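Local coordinates for 4-aminobutyrate transaminase (Acinetobacter baumannii, PDB 6WOP), which catalyses the pyridoxal-phosphate-dependent transfer of the amino group of 4-aminobutyrate to 2-oxoglutarate, at the interface of chains A and B. Numbering follows the deposited sequence. Chains: chain A/B, 4-aminobutyrate transaminase.

Contact 1: the interface of chains A and B. Residues chain A 88, 91-92, 95, 104-107, 288; chain B 13-17.
The flat carboxamide of A:Asn95 meets chain B with its amino edge rather than with a face. ND2 donates to the carbonyl B:Ala15 O at 3.0 Å, and that oxygen lies exactly in the amide plane. The bond is nearly straight, 168° at the hydrogen, and lands on a carbonyl lone pair. The second N-H of ND2 goes to a water that also bonds OE1 of B:Gln14, so the amide is fixed in rotation by both hydrogens. In this class-III aminotransferase the patch is a helix C-cap: helix 6-15 of chain B ends against helix 85-97 and strand 104-109 of chain A. B:Ala15 O is gripped twice, since the backbone A:Ala106 N also donates to it at 3.0 Å, with a C=O...N angle of 152°, in the carbonyl plane.

A:Lys105 stretches alongside the helix end, CG anti to its own carbonyl carbon and the chain extended beyond. Its ammonium NZ reaches B:Gln13 O at 2.9 Å, almost along the C=O axis. A long, positive side chain suits a helix terminus, whose last carbonyls lack partners from a further helical turn and would probably stabilise the charge. From its own chain A:Asp288 steadies the ammonium by a salt bridge, OD2 to NZ of A:Lys105 at 2.9 Å, using the syn lone pair.

Small residues permit this close approach. The methyl CB of B:Ala15 rests 3.8 Å from CG of A:Glu92, whose carboxylate OE2 is linked through a water to B:Gln14 OE1. Beyond the helix end, the rigid ring of B:Pro17 sets CG 3.8 Å from the methyl CB of A:Ala107, and B:Thr16 turns its methyl CG2 towards A:Ala91 CB.

Contact 2: the interface of chains A and B. Residues chain A 53, 268-269, 274-275, 277; chain B 75-76, 299.
Branched A:Val53 forms the apolar centre, set over one face of the B:His76 imidazole. Its methyl CG1, anti to the backbone N, sits 3.8 Å from the ring centroid in a CH-pi contact, displaced towards the rim, and the two side chains cross at about a right angle. The other methyl, CG2, leans to NE2 of B:His76 at 3.4 Å. A beta-branched residue suits the place because its two branches divide the work, CG1 over the face and CG2 beyond the rim beside NE2. The patch borders the active site of this class-III aminotransferase, whose family Schiff-base lysine is A:Lys269.

Next outward, A:Phe275 and B:Thr75 also cross at about a right angle, ring atom CZ 3.7 Å from the methyl CG2. Threonine serves both sides of this boundary: its methyl packs at the CZ rim of the phenyl ring, while OG1, which stands over one face of that ring, donates to A:Gly274 O at 2.8 Å. The hydroxyl comes in from above the carbonyl plane, 34° out of it, and not along a lone pair. A:Gly274 has a positive phi of 109°, easily adopted without a side chain, and its CA packs near CB of B:His76.

At the polar rim B:Tyr299 sends its phenol into chain A. OH donates to A:Ile277 O at 2.8 Å, in the carbonyl plane and on a lone pair. The backbone A:Lys269 N lies 3.1 Å from the same OH and can donate to it, so the phenol both gives and receives. A water 3.1 Å from B:Tyr299 OH also joins the carbonyls of A:Lys269 and A:Phe275 and the N-H of A:Gly274. Tyrosine is long enough to brace the backbone of the lysine segment, where A:Lys269 has a positive phi of 47°.

Contact 1: the interface of chains A and B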
loop_
_atom_site.group_PDB
_atom_site.type_symbol
_atom_site.label_atom_id
_atom_site.label_comp_id
_atom_site.label_asym_id
_atom_site.label_seq_id
_atom_site.Cartn_x
_atom_site.Cartn_y
_atom_site.Cartn_z
ATOM N N VAL A 88 -23.824 18.919 -21.091
ATOM C CA VAL A 88 -23.452 18.352 -22.377
ATOM C C VAL A 88 -22.838 19.432 -23.225
ATOM O O VAL A 88 -21.879 19.196 -23.932
ATOM C CB VAL A 88 -24.701 17.738 -23.052
ATOM C CG1 VAL A 88 -24.399 17.237 -24.509
ATOM C CG2 VAL A 88 -25.300 16.591 -22.147
ATOM N N ALA A 91 -19.334 20.213 -22.195
ATOM C CA ALA A 91 -18.411 19.178 -22.681
ATOM C C ALA A 91 -18.090 19.395 -24.159
ATOM O O ALA A 91 -16.917 19.367 -24.557
ATOM C CB ALA A 91 -19.032 17.794 -22.434
ATOM N N GLU A 92 -19.127 19.725 -24.970
ATOM C CA GLU A 92 -18.896 19.941 -26.403
ATOM C C GLU A 92 -17.935 21.096 -26.629
ATOM O O GLU A 92 -17.033 21.029 -27.481
ATOM C CB GLU A 92 -20.242 20.221 -27.108
ATOM C CG GLU A 92 -21.154 19.030 -27.179
ATOM C CD GLU A 92 -22.558 19.390 -27.656
ATOM O OE1 GLU A 92 -23.021 20.537 -27.402
ATOM O OE2 GLU A 92 -23.204 18.515 -28.264
ATOM N N ASN A 95 -14.421 19.986 -25.551
ATOM C CA ASN A 95 -13.908 19.021 -26.539
ATOM C C ASN A 95 -13.431 19.743 -27.784
ATOM O O ASN A 95 -12.414 19.383 -28.396
ATOM C CB ASN A 95 -14.976 18.017 -26.982
ATOM C CG ASN A 95 -15.370 17.046 -25.904
ATOM O OD1 ASN A 95 -14.591 16.791 -24.988
ATOM N ND2 ASN A 95 -16.585 16.522 -25.991
ATOM N N ALA A 104 -12.386 14.010 -28.786
ATOM C CA ALA A 104 -12.232 14.112 -27.338
ATOM C C ALA A 104 -13.563 13.846 -26.645
ATOM O O ALA A 104 -14.639 13.946 -27.248
ATOM C CB ALA A 104 -11.678 15.484 -26.962
ATOM N N LYS A 105 -13.494 13.473 -25.366
ATOM C CA LYS A 105 -14.687 13.495 -24.528
ATOM C C LYS A 105 -14.344 14.200 -23.221
ATOM O O LYS A 105 -13.176 14.281 -22.857
ATOM C CB LYS A 105 -15.182 12.076 -24.254
ATOM C CG LYS A 105 -15.838 11.457 -25.492
ATOM C CD LYS A 105 -16.342 10.097 -25.188
ATOM C CE LYS A 105 -17.261 9.603 -26.299
ATOM N NZ LYS A 105 -18.173 8.540 -25.816
ATOM N N ALA A 106 -15.357 14.687 -22.500
ATOM C CA ALA A 106 -15.091 15.405 -21.267
ATOM C C ALA A 106 -16.138 15.034 -20.229
ATOM O O ALA A 106 -17.287 14.720 -20.551
ATOM C CB ALA A 106 -15.125 16.955 -21.450
ATOM N N ALA A 107 -15.761 15.144 -18.970
ATOM C CA ALA A 107 -16.730 15.005 -17.897
ATOM C C ALA A 107 -16.368 16.027 -16.843
ATOM O O ALA A 107 -15.209 16.418 -16.757
ATOM C CB ALA A 107 -16.631 13.619 -17.231
ATOM N N ASP A 288 -13.605 6.682 -22.246
ATOM C CA ASP A 288 -14.664 5.682 -22.199
ATOM C C ASP A 288 -14.246 4.395 -21.481
ATOM O O ASP A 288 -15.028 3.438 -21.479
ATOM C CB ASP A 288 -15.127 5.292 -23.616
ATOM C CG ASP A 288 -16.225 6.205 -24.112
ATOM O OD1 ASP A 288 -16.960 6.756 -23.261
ATOM O OD2 ASP A 288 -16.335 6.390 -25.342
ATOM N N GLN B 13 -23.978 11.124 -25.523
ATOM C CA GLN B 13 -23.099 9.951 -25.712
ATOM C C GLN B 13 -21.874 10.281 -26.558
ATOM O O GLN B 13 -20.823 9.643 -26.399
ATOM C CB GLN B 13 -23.875 8.829 -26.388
ATOM C CG GLN B 13 -25.114 8.425 -25.619
ATOM C CD GLN B 13 -24.807 7.572 -24.384
ATOM O OE1 GLN B 13 -24.781 8.087 -23.260
ATOM N NE2 GLN B 13 -24.608 6.246 -24.585
ATOM N N GLN B 14 -21.982 11.250 -27.478
ATOM C CA GLN B 14 -20.832 11.666 -28.295
ATOM C C GLN B 14 -19.811 12.455 -27.484
ATOM O O GLN B 14 -18.616 12.371 -27.754
ATOM C CB GLN B 14 -21.278 12.559 -29.479
ATOM C CG GLN B 14 -20.185 12.917 -30.524
ATOM C CD GLN B 14 -19.213 14.093 -30.204
ATOM O OE1 GLN B 14 -19.545 15.097 -29.490
ATOM N NE2 GLN B 14 -18.002 13.995 -30.792
ATOM N N ALA B 15 -20.260 13.273 -26.533
ATOM C CA ALA B 15 -19.404 14.302 -25.934
ATOM C C ALA B 15 -18.856 13.937 -24.555
ATOM O O ALA B 15 -17.869 14.546 -24.125
ATOM C CB ALA B 15 -20.193 15.640 -25.805
ATOM N N THR B 16 -19.468 12.977 -23.871
ATOM C CA THR B 16 -19.137 12.641 -22.492
ATOM C C THR B 16 -18.906 11.145 -22.372
ATOM O O THR B 16 -19.428 10.358 -23.162
ATOM C CB THR B 16 -20.275 13.040 -21.546
ATOM O OG1 THR B 16 -21.386 12.154 -21.792
ATOM C CG2 THR B 16 -20.700 14.524 -21.740
ATOM N N PRO B 17 -18.148 10.716 -21.367
ATOM C CA PRO B 17 -17.784 9.306 -21.272
ATOM C C PRO B 17 -18.928 8.450 -20.768
ATOM O O PRO B 17 -19.791 8.902 -20.043
ATOM C CB PRO B 17 -16.618 9.308 -20.273
ATOM C CG PRO B 17 -16.686 10.556 -19.535
ATOM C CD PRO B 17 -17.375 11.577 -20.444
HETATM O O HOH W 1 -17.863 16.952 -28.551
HETATM O O HOH W 2 -22.140 16.109 -29.064
HETATM O O HOH W 3 -16.098 12.044 -28.884
#

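Contact 2: the interface of chains A and B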
loop_
_atom_site.group_PDB
_atom_site.type_symbol
_atom_site.label_atom_id
_atom_site.label_comp_id
_atom_site.label_asym_id
_atom_site.label_seq_id
_atom_site.Cartn_x
_atom_site.Cartn_y
_atom_site.Cartn_z
ATOM N N VAL A 53 -8.124 31.422 -9.653
ATOM C CA VAL A 53 -9.531 31.068 -9.885
ATOM C C VAL A 53 -10.289 32.157 -10.629
ATOM O O VAL A 53 -11.361 31.878 -11.214
ATOM C CB VAL A 53 -10.228 30.744 -8.538
ATOM C CG1 VAL A 53 -11.706 30.426 -8.732
ATOM C CG2 VAL A 53 -9.521 29.528 -7.859
ATOM N N ALA A 268 -9.727 23.100 -13.634
ATOM C CA ALA A 268 -10.595 23.564 -12.551
ATOM C C ALA A 268 -10.386 25.066 -12.394
ATOM O O ALA A 268 -10.116 25.741 -13.395
ATOM C CB ALA A 268 -10.297 22.833 -11.240
ATOM N N LYS A 269 -10.463 25.571 -11.152
ATOM C CA LYS A 269 -10.167 26.959 -10.818
ATOM C C LYS A 269 -10.854 27.910 -11.800
ATOM O O LYS A 269 -12.068 28.098 -11.718
ATOM C CB LYS A 269 -8.647 27.169 -10.748
ATOM C CG LYS A 269 -8.023 26.512 -9.445
ATOM C CD LYS A 269 -6.560 26.849 -9.338
ATOM C CE LYS A 269 -5.915 26.231 -8.083
ATOM N NZ LYS A 269 -5.718 27.234 -7.081
ATOM N N GLY A 274 -14.958 31.474 -10.313
ATOM C CA GLY A 274 -15.391 31.760 -8.966
ATOM C C GLY A 274 -16.493 30.844 -8.424
ATOM O O GLY A 274 -17.061 31.165 -7.350
ATOM N N PHE A 275 -16.813 29.734 -9.120
ATOM C CA PHE A 275 -17.808 28.779 -8.612
ATOM C C PHE A 275 -17.255 27.357 -8.709
ATOM O O PHE A 275 -16.529 27.060 -9.661
ATOM C CB PHE A 275 -19.094 28.854 -9.438
ATOM C CG PHE A 275 -19.805 30.198 -9.323
ATOM C CD1 PHE A 275 -19.460 31.254 -10.130
ATOM C CD2 PHE A 275 -20.798 30.371 -8.365
ATOM C CE1 PHE A 275 -20.062 32.532 -9.982
ATOM C CE2 PHE A 275 -21.441 31.658 -8.217
ATOM C CZ PHE A 275 -21.055 32.715 -9.031
ATOM N N ILE A 277 -16.304 23.935 -9.748
ATOM C CA ILE A 277 -16.426 22.935 -10.802
ATOM C C ILE A 277 -15.018 22.576 -11.248
ATOM O O ILE A 277 -14.102 23.401 -11.165
ATOM C CB ILE A 277 -17.262 23.492 -11.988
ATOM C CG1 ILE A 277 -17.424 22.458 -13.116
ATOM C CG2 ILE A 277 -16.614 24.777 -12.567
ATOM C CD1 ILE A 277 -18.555 22.807 -14.189
ATOM N N THR B 75 -17.995 35.873 -4.642
ATOM C CA THR B 75 -18.299 34.472 -4.743
ATOM C C THR B 75 -17.109 33.576 -4.372
ATOM O O THR B 75 -17.321 32.387 -4.157
ATOM C CB THR B 75 -18.719 34.091 -6.175
ATOM O OG1 THR B 75 -17.541 33.871 -6.976
ATOM C CG2 THR B 75 -19.569 35.215 -6.799
ATOM N N HIS B 76 -15.890 34.100 -4.357
ATOM C CA HIS B 76 -14.687 33.282 -4.133
ATOM C C HIS B 76 -13.531 34.201 -3.764
ATOM O O HIS B 76 -13.192 35.114 -4.531
ATOM C CB HIS B 76 -14.280 32.467 -5.367
ATOM C CG HIS B 76 -12.971 31.743 -5.168
ATOM N ND1 HIS B 76 -12.888 30.524 -4.519
ATOM C CD2 HIS B 76 -11.694 32.070 -5.524
ATOM C CE1 HIS B 76 -11.625 30.119 -4.508
ATOM N NE2 HIS B 76 -10.874 31.054 -5.081
ATOM N N TYR B 299 -11.775 25.450 -3.244
ATOM C CA TYR B 299 -13.200 25.759 -3.200
ATOM C C TYR B 299 -13.844 25.582 -1.820
ATOM O O TYR B 299 -15.024 25.905 -1.663
ATOM C CB TYR B 299 -13.938 24.804 -4.149
ATOM C CG TYR B 299 -13.706 25.067 -5.635
ATOM C CD1 TYR B 299 -13.709 26.383 -6.157
ATOM C CD2 TYR B 299 -13.644 24.019 -6.518
ATOM C CE1 TYR B 299 -13.589 26.588 -7.538
ATOM C CE2 TYR B 299 -13.451 24.223 -7.905
ATOM C CZ TYR B 299 -13.428 25.511 -8.393
ATOM O OH TYR B 299 -13.278 25.719 -9.775
HETATM O O HOH W 4 -14.213 28.663 -10.266
#

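The C-alpha centres of contact 1 and contact 2 lie about 22 Å apart on one two-fold interface, and they share neither residues nor secondary-structure elements. Contact 1 anchors the N-terminal helix 6-15 of one subunit on the other, whereas contact 2 joins loops around the 3-10 helix 269-272, beside the catalytic lysine. Each has a twin with the chains exchanged, so both subunits give and receive the same supports. The pairing is probably the catalytic dimer usual in this family, with contact 1 strengthening the association and contact 2 linking it to active-site geometry; the deposited assembly contains four copies.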